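PDB 4HXF: peptidase S9 prolyl oligopeptidase catalytic domain-containing protein from Pyrococcus horikoshii, which probably cleaves peptides as an acylaminoacyl serine peptidase, assembling into a self-compartmentalizing hexamer through which it selects its substrates. Local coordinates for residues Asp201-Lys206 with Glu210-Glu215; Val217-Ile222 with Lys245-Asp250; Gly490-Leu495 with Leu555-Val560. One frame throughout, in Å; residues are numbered along the deposited sequence.

Contact 1. Residues Asp201-Lys206 with Glu210-Glu215; sequences DIYLWK and EEKLFE
Ile202 and Phe214 exchange two backbone hydrogen bonds across this antiparallel hairpin. Ile202 N donates to Phe214 O at 3.0 Å. Ile202 O accepts twice. Leu213 N comes to 2.6 Å in the carbonyl plane. Phe214 N, at 3.2 Å, is tilted 16° from it. This double acceptance marks a classic beta bulge, with Leu213 and Phe214 both facing Ile202, and the register shifts by one. Beyond the bulge Leu204 and Glu211 form the next hydrogen-bonded pair, with Leu204 N to Glu211 O at 2.8 Å. Glu211 N donates back to Leu204 O at 2.9 Å.

The Tyr203 ring lies among charged side chains. Lys212 runs alongside it, its CE 3.5 Å from Tyr203 OH. The carboxylate of Glu210 is turned nearly parallel to the ring, the planes 12° apart. Glu210 OE2 also meets the edge of the Trp205 ring and is paired with Lys170. A bend in the Lys212 chain (chi3 -83°) accompanies the salt bridge from NZ to Glu215 OE1, 2.8 Å long. An alanine in place of Tyr203 would probably leave a gap beside the Lys212 chain and strip the Glu210 carboxylate of its flat neighbour.

Asp201 OD1 and Glu215 OE2 are 3.1 Å apart, two acceptors of like charge. Asp201 OD1 is hydrogen-bonded to His189 ND1 and Lys216 N, which may ease the repulsion.

The hairpin forms the last two strands of a four-stranded beta-propeller blade. Strand 200-206 also bonds to strand 182-188, where Ile202 and Leu204 rest on Val184, and strand 209-217 is outermost.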
loop_
_atom_site.group_PDB
_atom_site.type_symbol
_atom_site.label_atom_id
_atom_site.label_comp_id
_atom_site.label_asym_id
_atom_site.label_seq_id
_atom_site.Cartn_x
_atom_site.Cartn_y
_atom_site.Cartn_z
ATOM N N ASP A 201 -23.375 44.312 -9.253
ATOM C CA ASP A 201 -24.824 44.253 -9.226
ATOM C C ASP A 201 -25.218 43.468 -7.975
ATOM O O ASP A 201 -24.522 42.495 -7.644
ATOM C CB ASP A 201 -25.374 43.569 -10.457
ATOM C CG ASP A 201 -24.932 44.252 -11.764
ATOM O OD1 ASP A 201 -24.689 45.471 -11.767
ATOM O OD2 ASP A 201 -24.877 43.522 -12.744
ATOM N N ILE A 202 -26.196 43.930 -7.248
ATOM C CA ILE A 202 -26.586 43.299 -6.006
ATOM C C ILE A 202 -28.041 42.868 -6.086
ATOM O O ILE A 202 -28.946 43.632 -6.475
ATOM C CB ILE A 202 -26.360 44.264 -4.800
ATOM C CG1 ILE A 202 -24.935 44.822 -4.787
ATOM C CG2 ILE A 202 -26.776 43.651 -3.436
ATOM C CD1 ILE A 202 -24.618 45.844 -3.667
ATOM N N TYR A 203 -28.248 41.602 -5.732
ATOM C CA TYR A 203 -29.589 40.984 -5.793
ATOM C C TYR A 203 -30.061 40.477 -4.458
ATOM O O TYR A 203 -29.270 40.156 -3.595
ATOM C CB TYR A 203 -29.579 39.789 -6.743
ATOM C CG TYR A 203 -29.125 40.093 -8.103
ATOM C CD1 TYR A 203 -30.048 40.389 -9.111
ATOM C CD2 TYR A 203 -27.755 40.077 -8.426
ATOM C CE1 TYR A 203 -29.605 40.695 -10.397
ATOM C CE2 TYR A 203 -27.339 40.370 -9.718
ATOM C CZ TYR A 203 -28.279 40.670 -10.673
ATOM O OH TYR A 203 -27.883 40.983 -11.982
ATOM N N LEU A 204 -31.371 40.408 -4.294
ATOM C CA LEU A 204 -31.991 39.776 -3.113
ATOM C C LEU A 204 -32.634 38.517 -3.649
ATOM O O LEU A 204 -33.488 38.583 -4.592
ATOM C CB LEU A 204 -33.009 40.708 -2.506
ATOM C CG LEU A 204 -33.467 40.330 -1.128
ATOM C CD1 LEU A 204 -32.305 40.285 -0.118
ATOM C CD2 LEU A 204 -34.582 41.313 -0.739
ATOM N N TRP A 205 -32.219 37.391 -3.103
ATOM C CA TRP A 205 -32.580 36.034 -3.579
ATOM C C TRP A 205 -33.361 35.311 -2.504
ATOM O O TRP A 205 -33.036 35.334 -1.318
ATOM C CB TRP A 205 -31.322 35.276 -3.968
ATOM C CG TRP A 205 -31.516 34.033 -4.776
ATOM C CD1 TRP A 205 -31.302 33.834 -6.144
ATOM C CD2 TRP A 205 -31.904 32.717 -4.249
ATOM N NE1 TRP A 205 -31.549 32.550 -6.470
ATOM C CE2 TRP A 205 -31.915 31.826 -5.384
ATOM C CE3 TRP A 205 -32.127 32.227 -3.009
ATOM C CZ2 TRP A 205 -32.208 30.470 -5.266
ATOM C CZ3 TRP A 205 -32.472 30.837 -2.875
ATOM C CH2 TRP A 205 -32.494 29.988 -3.983
ATOM N N LYS A 206 -34.471 34.695 -2.896
ATOM C CA LYS A 206 -35.176 33.782 -2.012
ATOM C C LYS A 206 -35.964 32.743 -2.845
ATOM O O LYS A 206 -36.662 33.080 -3.805
ATOM C CB LYS A 206 -36.154 34.544 -1.135
ATOM C CG LYS A 206 -36.862 33.659 -0.077
ATOM C CD LYS A 206 -37.565 34.591 0.893
ATOM C CE LYS A 206 -38.398 33.895 1.950
ATOM N NZ LYS A 206 -38.842 34.977 2.891
ATOM N N GLU A 210 -35.245 36.060 -7.676
ATOM C CA GLU A 210 -34.403 37.196 -7.234
ATOM C C GLU A 210 -34.949 38.492 -7.769
ATOM O O GLU A 210 -35.686 38.526 -8.773
ATOM C CB GLU A 210 -32.900 37.039 -7.671
ATOM C CG GLU A 210 -32.655 37.216 -9.124
ATOM C CD GLU A 210 -31.240 36.870 -9.558
ATOM O OE1 GLU A 210 -31.059 37.057 -10.766
ATOM O OE2 GLU A 210 -30.359 36.561 -8.720
ATOM N N GLU A 211 -34.604 39.544 -7.053
ATOM C CA GLU A 211 -34.856 40.883 -7.506
ATOM C C GLU A 211 -33.556 41.693 -7.363
ATOM O O GLU A 211 -32.777 41.512 -6.394
ATOM C CB GLU A 211 -35.982 41.521 -6.713
ATOM C CG GLU A 211 -35.661 41.969 -5.315
ATOM C CD GLU A 211 -36.799 42.792 -4.717
ATOM O OE1 GLU A 211 -37.680 43.220 -5.494
ATOM O OE2 GLU A 211 -36.802 43.022 -3.493
ATOM N N LYS A 212 -33.325 42.559 -8.339
ATOM C CA LYS A 212 -32.131 43.380 -8.340
ATOM C C LYS A 212 -32.275 44.534 -7.401
ATOM O O LYS A 212 -33.279 45.279 -7.441
ATOM C CB LYS A 212 -31.802 43.865 -9.756
ATOM C CG LYS A 212 -30.414 44.436 -9.837
ATOM C CD LYS A 212 -30.135 44.979 -11.213
ATOM C CE LYS A 212 -29.717 43.929 -12.151
ATOM N NZ LYS A 212 -29.756 44.495 -13.557
ATOM N N LEU A 213 -31.325 44.744 -6.524
ATOM C CA LEU A 213 -31.416 45.861 -5.600
ATOM C C LEU A 213 -30.639 47.063 -6.119
ATOM O O LEU A 213 -31.035 48.235 -5.929
ATOM C CB LEU A 213 -30.900 45.473 -4.174
ATOM C CG LEU A 213 -31.603 44.419 -3.366
ATOM C CD1 LEU A 213 -30.821 44.313 -2.043
ATOM C CD2 LEU A 213 -33.091 44.848 -3.087
ATOM N N PHE A 214 -29.460 46.778 -6.644
ATOM C CA PHE A 214 -28.561 47.776 -7.150
ATOM C C PHE A 214 -27.934 47.352 -8.411
ATOM O O PHE A 214 -27.543 46.176 -8.613
ATOM C CB PHE A 214 -27.380 48.090 -6.160
ATOM C CG PHE A 214 -27.816 48.701 -4.880
ATOM C CD1 PHE A 214 -28.006 47.912 -3.766
ATOM C CD2 PHE A 214 -28.141 50.076 -4.802
ATOM C CE1 PHE A 214 -28.502 48.421 -2.566
ATOM C CE2 PHE A 214 -28.604 50.612 -3.570
ATOM C CZ PHE A 214 -28.785 49.772 -2.474
ATOM N N GLU A 215 -27.655 48.332 -9.280
ATOM C CA GLU A 215 -27.018 48.051 -10.520
ATOM C C GLU A 215 -25.791 48.917 -10.686
ATOM O O GLU A 215 -25.937 50.166 -10.611
ATOM C CB GLU A 215 -28.039 48.358 -11.616
ATOM C CG GLU A 215 -27.406 48.454 -12.943
ATOM C CD GLU A 215 -27.544 47.216 -13.744
ATOM O OE1 GLU A 215 -28.704 46.997 -14.216
ATOM O OE2 GLU A 215 -26.499 46.571 -13.973
#

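Contact 2. Residues Val217-Ile222 with Lys245-Asp250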
loop_
_atom_site.group_PDB
_atom_site.type_symbol
_atom_site.label_atom_id
_atom_site.label_comp_id
_atom_site.label_asym_id
_atom_site.label_seq_id
_atom_site.Cartn_x
_atom_site.Cartn_y
_atom_site.Cartn_z
ATOM N N VAL A 217 -22.928 49.456 -8.921
ATOM C CA VAL A 217 -22.583 50.286 -7.734
ATOM C C VAL A 217 -21.180 49.849 -7.282
ATOM O O VAL A 217 -20.704 48.707 -7.600
ATOM C CB VAL A 217 -23.567 50.133 -6.614
ATOM C CG1 VAL A 217 -24.880 50.891 -6.982
ATOM C CG2 VAL A 217 -23.774 48.654 -6.285
ATOM N N SER A 218 -20.462 50.687 -6.485
ATOM C CA SER A 218 -19.059 50.364 -6.155
ATOM C C SER A 218 -19.036 49.913 -4.711
ATOM O O SER A 218 -18.031 50.110 -4.010
ATOM C CB SER A 218 -18.163 51.623 -6.368
ATOM O OG SER A 218 -18.064 51.911 -7.752
ATOM N N PHE A 219 -20.109 49.243 -4.242
ATOM C CA PHE A 219 -20.106 48.554 -2.960
ATOM C C PHE A 219 -20.703 47.189 -3.089
ATOM O O PHE A 219 -21.359 46.898 -4.100
ATOM C CB PHE A 219 -20.766 49.331 -1.838
ATOM C CG PHE A 219 -22.086 50.036 -2.135
ATOM C CD1 PHE A 219 -22.293 51.323 -1.587
ATOM C CD2 PHE A 219 -23.163 49.389 -2.670
ATOM C CE1 PHE A 219 -23.556 51.943 -1.735
ATOM C CE2 PHE A 219 -24.421 50.026 -2.873
ATOM C CZ PHE A 219 -24.588 51.281 -2.396
ATOM N N TYR A 220 -20.385 46.313 -2.140
ATOM C CA TYR A 220 -21.009 44.987 -2.078
ATOM C C TYR A 220 -21.482 44.751 -0.663
ATOM O O TYR A 220 -21.101 45.466 0.277
ATOM C CB TYR A 220 -20.029 43.897 -2.630
ATOM C CG TYR A 220 -18.745 43.788 -1.840
ATOM C CD1 TYR A 220 -17.655 44.611 -2.132
ATOM C CD2 TYR A 220 -18.562 42.803 -0.887
ATOM C CE1 TYR A 220 -16.425 44.491 -1.514
ATOM C CE2 TYR A 220 -17.317 42.723 -0.198
ATOM C CZ TYR A 220 -16.308 43.602 -0.489
ATOM O OH TYR A 220 -15.050 43.552 0.138
ATOM N N ALA A 221 -22.332 43.745 -0.463
ATOM C CA ALA A 221 -22.940 43.509 0.871
ATOM C C ALA A 221 -21.936 42.657 1.715
ATOM O O ALA A 221 -21.334 41.654 1.243
ATOM C CB ALA A 221 -24.303 42.801 0.717
ATOM N N ILE A 222 -21.688 43.083 2.920
ATOM C CA ILE A 222 -20.786 42.415 3.836
ATOM C C ILE A 222 -21.463 41.839 5.084
ATOM O O ILE A 222 -20.867 40.896 5.675
ATOM C CB ILE A 222 -19.581 43.328 4.218
ATOM C CG1 ILE A 222 -19.950 44.621 4.863
ATOM C CG2 ILE A 222 -18.650 43.467 2.956
ATOM C CD1 ILE A 222 -18.858 45.336 5.650
ATOM N N LYS A 245 -15.653 52.835 2.230
ATOM C CA LYS A 245 -16.445 53.218 3.375
ATOM C C LYS A 245 -17.566 52.186 3.647
ATOM O O LYS A 245 -17.621 51.123 3.100
ATOM C CB LYS A 245 -17.095 54.581 3.122
ATOM C CG LYS A 245 -16.158 55.725 2.737
ATOM C CD LYS A 245 -15.076 56.066 3.799
ATOM C CE LYS A 245 -14.235 57.316 3.355
ATOM N NZ LYS A 245 -14.952 58.654 3.448
ATOM N N ILE A 246 -18.377 52.441 4.620
ATOM C CA ILE A 246 -19.510 51.560 4.955
ATOM C C ILE A 246 -20.834 52.391 5.021
ATOM O O ILE A 246 -20.869 53.587 5.397
ATOM C CB ILE A 246 -19.281 50.784 6.290
ATOM C CG1 ILE A 246 -18.978 51.767 7.401
ATOM C CG2 ILE A 246 -18.284 49.659 6.019
ATOM C CD1 ILE A 246 -18.609 51.064 8.716
ATOM N N TYR A 247 -21.923 51.729 4.665
ATOM C CA TYR A 247 -23.245 52.263 4.535
ATOM C C TYR A 247 -24.259 51.252 5.078
ATOM O O TYR A 247 -24.031 50.022 4.979
ATOM C CB TYR A 247 -23.620 52.486 3.067
ATOM C CG TYR A 247 -22.662 53.352 2.329
ATOM C CD1 TYR A 247 -22.928 54.672 2.185
ATOM C CD2 TYR A 247 -21.510 52.855 1.803
ATOM C CE1 TYR A 247 -22.005 55.508 1.566
ATOM C CE2 TYR A 247 -20.619 53.626 1.169
ATOM C CZ TYR A 247 -20.853 54.980 1.084
ATOM O OH TYR A 247 -19.912 55.757 0.455
ATOM N N ILE A 248 -25.305 51.772 5.693
ATOM C CA ILE A 248 -26.436 50.944 6.162
ATOM C C ILE A 248 -27.520 51.110 5.122
ATOM O O ILE A 248 -27.888 52.237 4.744
ATOM C CB ILE A 248 -26.878 51.388 7.585
ATOM C CG1 ILE A 248 -25.789 50.936 8.625
ATOM C CG2 ILE A 248 -28.275 50.831 7.922
ATOM C CD1 ILE A 248 -25.974 51.650 10.005
ATOM N N TYR A 249 -28.077 49.993 4.680
ATOM C CA TYR A 249 -29.169 50.006 3.735
ATOM C C TYR A 249 -30.421 49.357 4.338
ATOM O O TYR A 249 -30.426 48.192 4.651
ATOM C CB TYR A 249 -28.779 49.365 2.442
ATOM C CG TYR A 249 -29.915 49.263 1.463
ATOM C CD1 TYR A 249 -30.483 50.406 0.880
ATOM C CD2 TYR A 249 -30.361 48.036 1.059
ATOM C CE1 TYR A 249 -31.505 50.297 -0.056
ATOM C CE2 TYR A 249 -31.347 47.918 0.147
ATOM C CZ TYR A 249 -31.920 49.034 -0.394
ATOM O OH TYR A 249 -32.908 48.800 -1.293
ATOM N N ASP A 250 -31.510 50.132 4.383
ATOM C CA ASP A 250 -32.793 49.554 4.859
ATOM C C ASP A 250 -33.960 49.991 3.991
ATOM O O ASP A 250 -35.114 50.045 4.465
ATOM C CB ASP A 250 -32.988 50.055 6.242
ATOM C CG ASP A 250 -33.151 51.570 6.284
ATOM O OD1 ASP A 250 -33.219 52.259 5.233
ATOM O OD2 ASP A 250 -33.161 52.082 7.404
#
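Just ahead of Phe219, whose ring meets that of Tyr247, Ser218 OG is gripped by two backbone groups, the carbonyl O of Lys198 and the amide N of Lys237. The chain turns a corner here and enters strand 219-224, the first strand of a four-stranded beta-propeller blade. Strand 245-249 is the third strand of that blade. Strand 229-232 lies between them, so their backbones stay apart and the nearest CA atoms, of Phe219 and Ile246, are 8.5 Å from each other.

The contact is therefore made by side chains alone. CG of Phe219 stands between the backbone N and the carbonyl carbon (chi1 44°), and the ring is carried over toward Tyr247. The closest atoms are Phe219 CD1 and Tyr247 CD2, at 3.8 Å. Phe219 CE1 lies above one face of the Tyr247 ring, displaced toward its rim. The two ring planes are inclined at 55°, an oblique aromatic pair. Phe219 also meets Phe214 edge-to-face, and its side chain touches Leu231 on the intervening strand.

A smaller apolar contact joins Ile222 and Ile246, both of which also touch Ala267 of strand 264-270. Its nearest atoms are Ile222 CD1 and Ile246 CG2, at 4.4 Å.

Contact 3. Residues Gly490-Leu495 with Leu555-Val560; sequences GISYWL and LMFYHV. With Y3A (N-[(benzyloxy)carbonyl]glycyl-N-[(2S,3R)-4-chloro-3-hydroxy-1-phenylbutan-2-yl]glycinamide), chain B.
Phe557 carries its CG anti to the backbone N (chi1 -161°), which directs its ring, and Ser492 holds OG between its backbone N and carbonyl carbon (chi1 64°). That places Ser492 OG 3.7 Å from Phe557 CB. The two CB atoms, set by the backbones, also meet, Ser492 CB to Phe557 CB at 3.7 Å. Ser492 CB lies 3.9 Å from Phe557 CG as well, at the root of the ring. Met556 reaches across beside this pair. Its chain bends at the last torsion (chi3 -59°) and brings CE to 4.1 Å from Tyr493 CB, at the edge of the tyrosine ring and near its plane.

The polar atoms look to other partners. Ser492 OG donates to the carbonyl O of Gln553 and Tyr493 N, at the N-cap position, to its side-chain OE1, which ties the residues just before helix 494-500 to helix 552-563. Tyr493 OH is hydrogen-bonded to Tyr493 OH of the second subunit.

On the ligand side, Ile491 CG2 sits 3.6 Å above the Trp494 ring, over its centre. The same two side chains meet the inhibitor's phenylalanine-like end by apolar contact. Ile491 CD1 lies 3.9 Å from CB4 of Y3A, and Trp494 CZ3 approaches CE2 of its phenyl ring at the same distance, with the ligand atom at the indole edge. Hydrogen bonds from Arg548, Gly387 and Tyr467 hold the inhibitor too. This phenyl is the side chain of the P1 phenylalanine, so the two residues line what is consistent with an S1 pocket of the alpha/beta-hydrolase domain. The chemistry implies an apolar seat for an aromatic side chain, in a segment whose other side packs on helix 552-563 and meets the second subunit.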
loop_
_atom_site.group_PDB
_atom_site.type_symbol
_atom_site.label_atom_id
_atom_site.label_comp_id
_atom_site.label_asym_id
_atom_site.label_seq_id
_atom_site.Cartn_x
_atom_site.Cartn_y
_atom_site.Cartn_z
ATOM N N GLY A 490 8.083 41.134 -7.305
ATOM C CA GLY A 490 8.024 42.552 -7.662
ATOM C C GLY A 490 7.459 42.877 -9.028
ATOM O O GLY A 490 6.844 42.082 -9.626
ATOM N N ILE A 491 7.669 44.084 -9.452
ATOM C CA ILE A 491 7.484 44.523 -10.816
ATOM C C ILE A 491 8.747 45.137 -11.355
ATOM O O ILE A 491 9.350 45.976 -10.731
ATOM C CB ILE A 491 6.316 45.568 -10.894
ATOM C CG1 ILE A 491 5.018 45.027 -10.341
ATOM C CG2 ILE A 491 6.150 46.039 -12.366
ATOM C CD1 ILE A 491 4.728 45.550 -8.893
ATOM N N SER A 492 9.133 44.652 -12.528
ATOM C CA SER A 492 10.155 45.225 -13.393
ATOM C C SER A 492 9.596 45.872 -14.681
ATOM O O SER A 492 10.300 46.746 -15.196
ATOM C CB SER A 492 11.330 44.291 -13.773
ATOM O OG SER A 492 10.918 43.191 -14.544
ATOM N N TYR A 493 8.448 45.410 -15.165
ATOM C CA TYR A 493 7.861 45.959 -16.346
ATOM C C TYR A 493 6.384 46.077 -16.293
ATOM O O TYR A 493 5.655 45.051 -16.277
ATOM C CB TYR A 493 8.300 45.127 -17.591
ATOM C CG TYR A 493 7.926 45.627 -18.965
ATOM C CD1 TYR A 493 7.558 46.997 -19.180
ATOM C CD2 TYR A 493 8.024 44.860 -20.088
ATOM C CE1 TYR A 493 7.245 47.485 -20.419
ATOM C CE2 TYR A 493 7.720 45.336 -21.324
ATOM C CZ TYR A 493 7.302 46.657 -21.522
ATOM O OH TYR A 493 7.065 47.137 -22.746
ATOM N N TRP A 494 5.870 47.326 -16.239
ATOM C CA TRP A 494 4.438 47.482 -16.117
ATOM C C TRP A 494 3.616 46.911 -17.257
ATOM O O TRP A 494 2.435 46.509 -17.031
ATOM C CB TRP A 494 4.054 48.953 -15.869
ATOM C CG TRP A 494 4.583 49.434 -14.554
ATOM C CD1 TRP A 494 5.581 50.360 -14.331
ATOM C CD2 TRP A 494 4.073 49.053 -13.258
ATOM N NE1 TRP A 494 5.728 50.550 -12.959
ATOM C CE2 TRP A 494 4.885 49.734 -12.290
ATOM C CE3 TRP A 494 3.109 48.181 -12.833
ATOM C CZ2 TRP A 494 4.663 49.638 -10.919
ATOM C CZ3 TRP A 494 2.884 48.085 -11.461
ATOM C CH2 TRP A 494 3.678 48.776 -10.536
ATOM N N LEU A 495 4.103 46.872 -18.481
ATOM C CA LEU A 495 3.235 46.459 -19.550
ATOM C C LEU A 495 2.864 44.992 -19.401
ATOM O O LEU A 495 1.704 44.602 -19.606
ATOM C CB LEU A 495 3.844 46.646 -20.952
ATOM C CG LEU A 495 2.877 46.461 -22.103
ATOM C CD1 LEU A 495 1.700 47.423 -22.113
ATOM C CD2 LEU A 495 3.512 46.594 -23.464
ATOM N N LEU A 555 12.030 37.192 -13.438
ATOM C CA LEU A 555 12.980 36.455 -14.308
ATOM C C LEU A 555 13.478 37.324 -15.469
ATOM O O LEU A 555 14.672 37.269 -15.883
ATOM C CB LEU A 555 12.379 35.134 -14.753
ATOM C CG LEU A 555 13.287 34.236 -15.625
ATOM C CD1 LEU A 555 14.628 34.007 -14.866
ATOM C CD2 LEU A 555 12.609 32.859 -15.962
ATOM N N MET A 556 12.628 38.194 -16.007
ATOM C CA MET A 556 13.075 39.090 -17.082
ATOM C C MET A 556 14.161 40.005 -16.565
ATOM O O MET A 556 15.115 40.235 -17.260
ATOM C CB MET A 556 11.932 39.863 -17.766
ATOM C CG MET A 556 10.930 39.056 -18.480
ATOM S SD MET A 556 9.777 40.089 -19.449
ATOM C CE MET A 556 9.063 41.127 -18.206
ATOM N N PHE A 557 13.962 40.601 -15.394
ATOM C CA PHE A 557 14.898 41.493 -14.763
ATOM C C PHE A 557 16.235 40.756 -14.486
ATOM O O PHE A 557 17.315 41.261 -14.852
ATOM C CB PHE A 557 14.321 42.154 -13.551
ATOM C CG PHE A 557 15.038 43.410 -13.079
ATOM C CD1 PHE A 557 15.433 44.472 -13.907
ATOM C CD2 PHE A 557 15.135 43.641 -11.713
ATOM C CE1 PHE A 557 16.063 45.576 -13.390
ATOM C CE2 PHE A 557 15.704 44.808 -11.212
ATOM C CZ PHE A 557 16.083 45.799 -12.036
ATOM N N TYR A 558 16.145 39.564 -13.961
ATOM C CA TYR A 558 17.285 38.693 -13.767
ATOM C C TYR A 558 18.063 38.427 -15.069
ATOM O O TYR A 558 19.299 38.710 -15.147
ATOM C CB TYR A 558 16.851 37.364 -13.157
ATOM C CG TYR A 558 18.026 36.387 -13.000
ATOM C CD1 TYR A 558 18.974 36.549 -12.007
ATOM C CD2 TYR A 558 18.236 35.410 -13.926
ATOM C CE1 TYR A 558 20.079 35.709 -11.923
ATOM C CE2 TYR A 558 19.341 34.587 -13.898
ATOM C CZ TYR A 558 20.263 34.742 -12.862
ATOM O OH TYR A 558 21.397 33.967 -12.770
ATOM N N HIS A 559 17.369 37.950 -16.128
ATOM C CA HIS A 559 18.087 37.686 -17.376
ATOM C C HIS A 559 18.770 38.903 -18.007
ATOM O O HIS A 559 19.889 38.841 -18.528
ATOM C CB HIS A 559 17.159 37.063 -18.438
ATOM C CG HIS A 559 16.765 35.652 -18.193
ATOM N ND1 HIS A 559 15.670 35.067 -18.776
ATOM C CD2 HIS A 559 17.470 34.584 -17.544
ATOM C CE1 HIS A 559 15.688 33.689 -18.465
ATOM N NE2 HIS A 559 16.787 33.435 -17.744
ATOM N N VAL A 560 18.020 40.024 -17.975
ATOM C CA VAL A 560 18.511 41.259 -18.583
ATOM C C VAL A 560 19.680 41.767 -17.787
ATOM O O VAL A 560 20.700 42.188 -18.380
ATOM C CB VAL A 560 17.398 42.289 -18.776
ATOM C CG1 VAL A 560 18.005 43.658 -19.010
ATOM C CG2 VAL A 560 16.407 41.848 -19.887
HETATM N N3 Y3A B . -3.613 44.769 -3.724
HETATM C CA3 Y3A B . -2.668 45.450 -4.630
HETATM C C3 Y3A B . -1.613 44.394 -4.974
HETATM O O3 Y3A B . -1.716 43.187 -4.891
HETATM C C4 Y3A B . 1.631 43.776 -4.159
HETATM O O4 Y3A B . 1.966 44.990 -3.592
HETATM C CA4 Y3A B . 0.904 44.054 -5.463
HETATM N N4 Y3A B . -0.192 44.999 -5.121
HETATM C CB4 Y3A B . 1.686 44.900 -6.509
HETATM C CG4 Y3A B . 0.922 45.162 -7.765
HETATM C CD1 Y3A B . 0.499 44.176 -8.669
HETATM C CD2 Y3A B . 0.659 46.476 -8.125
HETATM C CE1 Y3A B . -0.185 44.458 -9.837
HETATM C CE2 Y3A B . -0.033 46.779 -9.289
HETATM C CZ4 Y3A B . -0.469 45.788 -10.112
HETATM C C15 Y3A B . 1.067 42.581 -3.303
#

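Overall arrangement
Contacts 1 and 2 belong to successive blades of the beta-propeller, and contact 3 to the alpha/beta-hydrolase domain. Contact 1 is a surface contact, while contacts 2 and 3 are buried. The first two touch. Strand 209-217 leads directly into strand 219-224, and Ile202 CD1 lies 3.5 Å from Phe219 O. Contact 3 is remote, its nearest atoms about 22 Å from contact 2 and about 27 Å from contact 1. The chemistry follows the place. Neighbouring strands in contact 1 share backbone bonds and exposed charges. Next-but-one strands in contact 2 meet only through apolar and aromatic groups. Contact 3 is also apolar, but it lies between ligand pocket and subunit interface.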